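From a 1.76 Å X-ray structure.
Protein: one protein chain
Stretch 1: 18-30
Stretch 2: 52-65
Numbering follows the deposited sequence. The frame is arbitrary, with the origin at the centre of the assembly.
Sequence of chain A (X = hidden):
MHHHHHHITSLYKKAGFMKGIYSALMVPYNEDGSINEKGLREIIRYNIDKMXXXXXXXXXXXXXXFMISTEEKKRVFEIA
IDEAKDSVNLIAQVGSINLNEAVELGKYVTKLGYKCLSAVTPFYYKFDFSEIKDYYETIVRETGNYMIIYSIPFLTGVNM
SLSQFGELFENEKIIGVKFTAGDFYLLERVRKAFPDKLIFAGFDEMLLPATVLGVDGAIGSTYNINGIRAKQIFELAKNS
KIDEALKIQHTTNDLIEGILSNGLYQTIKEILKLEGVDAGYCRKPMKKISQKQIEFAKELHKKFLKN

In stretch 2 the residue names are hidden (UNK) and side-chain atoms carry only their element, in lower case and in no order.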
# COMPACT_ATOMS: atom_id res chain seq x y z
N MET A 18 18.11 6.70 -15.89
CA MET A 18 17.17 7.60 -15.25
C MET A 18 16.77 7.16 -13.84
O MET A 18 15.94 7.84 -13.23
CB MET A 18 15.92 7.75 -16.11
CG MET A 18 16.17 8.40 -17.45
SD MET A 18 14.60 8.87 -18.17
CE MET A 18 13.88 9.79 -16.80
N LYS A 19 17.31 6.06 -13.33
CA LYS A 19 16.92 5.59 -12.01
C LYS A 19 17.32 6.59 -10.93
O LYS A 19 18.24 7.39 -11.11
CB LYS A 19 17.58 4.24 -11.71
CG LYS A 19 17.20 3.13 -12.66
CD LYS A 19 18.01 1.86 -12.41
CE LYS A 19 17.12 0.70 -12.02
NZ LYS A 19 17.90 -0.56 -11.89
N GLY A 20 16.62 6.54 -9.79
CA GLY A 20 17.06 7.24 -8.61
C GLY A 20 16.01 8.18 -8.06
O GLY A 20 14.83 8.13 -8.43
N ILE A 21 16.45 9.06 -7.16
CA ILE A 21 15.58 9.94 -6.39
C ILE A 21 15.49 11.30 -7.09
O ILE A 21 16.51 11.96 -7.29
CB ILE A 21 16.10 10.10 -4.96
CG1 ILE A 21 16.29 8.74 -4.29
CG2 ILE A 21 15.19 11.01 -4.16
CD1 ILE A 21 15.01 7.98 -4.08
N TYR A 22 14.27 11.71 -7.45
CA TYR A 22 14.00 12.99 -8.10
C TYR A 22 13.23 13.90 -7.15
O TYR A 22 12.18 13.51 -6.64
CB TYR A 22 13.14 12.81 -9.36
CG TYR A 22 13.82 12.17 -10.55
CD1 TYR A 22 14.23 10.84 -10.50
CD2 TYR A 22 13.99 12.87 -11.74
CE1 TYR A 22 14.84 10.24 -11.58
CE2 TYR A 22 14.59 12.27 -12.84
CZ TYR A 22 15.00 10.96 -12.75
OH TYR A 22 15.60 10.34 -13.82
N SER A 23 13.71 15.13 -6.96
CA SER A 23 12.88 16.13 -6.29
C SER A 23 11.87 16.70 -7.28
O SER A 23 12.24 17.10 -8.39
CB SER A 23 13.74 17.27 -5.74
OG SER A 23 14.41 16.88 -4.55
N ALA A 24 10.61 16.75 -6.87
CA ALA A 24 9.62 17.53 -7.60
C ALA A 24 9.89 18.98 -7.24
O ALA A 24 9.58 19.43 -6.13
CB ALA A 24 8.20 17.11 -7.24
N LEU A 25 10.52 19.68 -8.18
CA LEU A 25 11.12 20.97 -7.89
C LEU A 25 10.07 22.00 -7.47
O LEU A 25 9.10 22.25 -8.19
CB LEU A 25 11.87 21.45 -9.13
CG LEU A 25 12.66 22.75 -8.98
CD1 LEU A 25 13.81 22.52 -8.01
CD2 LEU A 25 13.17 23.20 -10.34
N MET A 26 10.28 22.60 -6.31
CA MET A 26 9.43 23.70 -5.89
C MET A 26 9.90 25.00 -6.53
O MET A 26 11.08 25.18 -6.85
CB MET A 26 9.44 23.84 -4.37
CG MET A 26 9.02 22.57 -3.68
SD MET A 26 8.00 22.88 -2.25
CE MET A 26 6.57 23.69 -2.96
N VAL A 27 8.96 25.93 -6.69
CA VAL A 27 9.20 27.19 -7.39
C VAL A 27 8.85 28.32 -6.44
O VAL A 27 7.76 28.32 -5.86
CB VAL A 27 8.38 27.30 -8.69
CG1 VAL A 27 8.63 28.68 -9.34
CG2 VAL A 27 8.77 26.18 -9.63
N PRO A 28 9.75 29.30 -6.24
CA PRO A 28 9.40 30.44 -5.40
C PRO A 28 8.74 31.55 -6.20
O PRO A 28 9.24 31.96 -7.25
CB PRO A 28 10.76 30.88 -4.83
CG PRO A 28 11.74 30.50 -5.89
CD PRO A 28 11.17 29.28 -6.61
N TYR A 29 7.61 32.02 -5.70
CA TYR A 29 6.82 33.05 -6.36
C TYR A 29 6.84 34.31 -5.51
O TYR A 29 6.93 34.25 -4.29
CB TYR A 29 5.37 32.58 -6.59
CG TYR A 29 5.29 31.36 -7.48
CD1 TYR A 29 5.36 31.49 -8.87
CD2 TYR A 29 5.17 30.08 -6.93
CE1 TYR A 29 5.31 30.36 -9.70
CE2 TYR A 29 5.11 28.95 -7.75
CZ TYR A 29 5.18 29.10 -9.13
OH TYR A 29 5.12 27.98 -9.93
N ASN A 30 6.78 35.46 -6.18
CA ASN A 30 6.65 36.73 -5.49
C ASN A 30 5.20 36.92 -5.04
O ASN A 30 4.32 36.10 -5.32
CB ASN A 30 7.11 37.87 -6.39
CG ASN A 30 8.57 37.76 -6.76
OD1 ASN A 30 9.42 37.56 -5.90
ND2 ASN A 30 8.87 37.88 -8.06
N UNK A 52 21.69 16.11 -2.98
CA UNK A 52 22.35 15.11 -3.83
C UNK A 52 21.34 14.26 -4.60
O UNK A 52 21.56 13.07 -4.83
c UNK A 52 23.29 14.22 -3.00
c UNK A 52 24.43 14.96 -2.35
c UNK A 52 26.62 16.08 -2.73
n UNK A 52 27.57 16.62 -3.74
c UNK A 52 25.30 15.63 -3.38
N UNK A 53 20.24 14.88 -5.03
CA UNK A 53 19.24 14.14 -5.80
C UNK A 53 19.85 13.65 -7.11
O UNK A 53 20.81 14.23 -7.64
c UNK A 53 17.29 15.38 -4.82
c UNK A 53 17.99 14.98 -6.09
c UNK A 53 18.37 16.18 -6.94
N UNK A 54 19.31 12.56 -7.62
CA UNK A 54 19.68 12.04 -8.93
C UNK A 54 19.00 12.79 -10.07
O UNK A 54 19.48 12.71 -11.20
o UNK A 54 21.19 9.73 -7.81
c UNK A 54 19.95 9.74 -7.89
o UNK A 54 19.21 9.13 -7.09
c UNK A 54 19.32 10.55 -9.02
N UNK A 55 17.91 13.50 -9.80
CA UNK A 55 17.20 14.17 -10.87
C UNK A 55 16.27 15.23 -10.33
O UNK A 55 16.03 15.31 -9.12
N UNK A 56 15.76 16.06 -11.24
CA UNK A 56 14.74 17.05 -10.93
C UNK A 56 13.53 16.80 -11.83
O UNK A 56 13.69 16.59 -13.03
c UNK A 56 16.88 20.30 -10.55
c UNK A 56 16.37 18.92 -10.17
c UNK A 56 15.89 18.90 -8.72
c UNK A 56 15.26 18.48 -11.12
N UNK A 57 12.35 16.80 -11.22
CA UNK A 57 11.08 16.71 -11.92
C UNK A 57 10.49 18.12 -11.97
O UNK A 57 10.05 18.65 -10.95
c UNK A 57 10.16 15.74 -11.19
c UNK A 57 6.53 14.65 -13.18
o UNK A 57 5.35 14.30 -13.79
c UNK A 57 6.52 15.64 -12.22
c UNK A 57 8.90 15.38 -11.91
c UNK A 57 7.69 16.00 -11.59
c UNK A 57 7.70 14.01 -13.51
c UNK A 57 8.88 14.37 -12.87
N UNK A 58 10.53 18.74 -13.14
CA UNK A 58 10.23 20.16 -13.29
C UNK A 58 8.82 20.32 -13.86
O UNK A 58 8.48 19.66 -14.85
c UNK A 58 10.99 22.36 -14.21
c UNK A 58 12.69 20.59 -13.65
c UNK A 58 11.26 20.87 -14.17
N UNK A 59 8.02 21.17 -13.24
CA UNK A 59 6.69 21.46 -13.73
C UNK A 59 5.61 20.54 -13.22
O UNK A 59 4.54 20.47 -13.83
N UNK A 60 5.85 19.83 -12.11
CA UNK A 60 4.85 18.95 -11.55
C UNK A 60 3.87 19.68 -10.64
O UNK A 60 3.89 20.91 -10.50
N UNK A 61 3.00 18.90 -10.00
CA UNK A 61 2.04 19.47 -9.06
C UNK A 61 2.75 20.28 -7.97
O UNK A 61 2.29 21.37 -7.60
o UNK A 61 0.69 17.48 -9.41
c UNK A 61 1.20 18.36 -8.42
N UNK A 62 3.88 19.77 -7.49
CA UNK A 62 4.61 20.39 -6.39
C UNK A 62 5.15 21.77 -6.76
O UNK A 62 5.29 22.64 -5.89
c UNK A 62 6.56 20.10 -4.83
o UNK A 62 5.24 18.20 -5.58
c UNK A 62 5.77 19.48 -5.97
N UNK A 63 5.46 21.98 -8.04
CA UNK A 63 5.90 23.29 -8.46
C UNK A 63 4.78 24.28 -8.67
O UNK A 63 5.02 25.37 -9.21
N UNK A 64 3.56 23.93 -8.27
CA UNK A 64 2.38 24.77 -8.44
C UNK A 64 2.09 25.02 -9.93
O UNK A 64 1.49 26.03 -10.32
c UNK A 64 2.51 26.07 -7.65
c UNK A 64 2.62 25.77 -6.12
c UNK A 64 3.08 26.95 -5.29
o UNK A 64 4.16 26.85 -4.68
o UNK A 64 2.37 27.98 -5.26
N UNK A 65 2.49 24.05 -10.75
CA UNK A 65 2.41 24.17 -12.20
C UNK A 65 1.00 24.52 -12.69
O UNK A 65 0.83 25.37 -13.58
c UNK A 65 2.66 22.81 -14.32
n UNK A 65 3.56 23.45 -15.05
o UNK A 65 1.71 22.18 -14.82
c UNK A 65 2.87 22.85 -12.82
O HOH W 1 7.94 19.91 -9.90
O HOH W 2 8.80 22.95 -11.13
O HOH W 3 6.31 25.16 -5.72

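Position 52 carries four carbons in a row ending in a nitrogen; its CA-to-CB bond points away from stretch 1, and the side chain does not touch it; this is Lys52. At 53 a single carbon bears two more, three in all. Three carbons branched at the first make this Val53; its CA-to-CB bond points toward stretch 1, and CG1 lies 3.3 Å from Ser23 OG. Position 54 has two carbons, the second carrying two oxygens, one of which lies 2.8 Å from Ile21 N. A short carboxylate of this kind is Asp54, and its OD2 accepts a nearly straight hydrogen bond from Ile21 N (168°). The backbone answers in return, with Asp54 N donating to Ile21 O at 2.9 Å.

Position 55 has no side-chain atoms. Its CA sits over one face of the Tyr22 ring, 3.9 Å from the centroid, and an ideal CB would come within 2.3 Å of Tyr22 CE2, so the residue is Gly55. At 56 there are four carbons, forked at the second, with one terminal carbon 4.2 Å from Leu25 CD1: Leu56, its branch lying after CB. Position 57 shows one carbon followed by a six-carbon ring bearing an oxygen. It is Tyr57, whose ring end leads away from stretch 1 while its backbone stays close. One carbon carrying two others at 58 gives Val58, and its CG2 packs 4.2 Å from Leu25 CD2.

Positions 59 and 60 both lack side-chain atoms. At 59 the backbone angles (89°/19°) would jam a CB against the preceding carbonyl, as suits Gly59; at 60 a CB would come 2.8 Å from Tyr57 CE2, as suits Gly60. One carbon and one oxygen at 61, with the CA-to-CB bond pointing away from stretch 1, make Ser61. The carbon at 62 carries one oxygen and one carbon, the latter 3.4 Å from Ala24 O; this is Thr62. Position 63 is bare, and a CB there would be 3.0 Å from Leu25 O, so it is Gly63. Three carbons ending in two oxygens at 64, with the carboxylate carbon 3.8 Å from Tyr29 CE2, identify Glu64. Two carbons, the second bearing an oxygen and a nitrogen, mark 65 as Asn65, its CA-to-CB bond pointing away.

The contact is built on two neighbouring parallel strands. Ser23 N donates to Gly55 O (3.2 Å), Tyr57 N to Ser23 O (2.8 Å) and Leu25 N to Tyr57 O (3.0 Å), so donors and acceptors alternate along the pair. Tyr22 and Ala24 share one face of the sheet with Tyr57, while Ser23 and Leu56 occupy the other. Around Leu25, water adds to the linkage: one molecule donates to Leu25 O and Tyr57 O and accepts from Gly60 N, while a second joins Gly59 N to Leu25 O. Farther along, Tyr29 OH donates to Gly63 O at 2.7 Å, fastening the loop where the bare glycine leaves room for close backbone packing.

Stretch 2 (52-65) KVDGLYVGGSTGEN
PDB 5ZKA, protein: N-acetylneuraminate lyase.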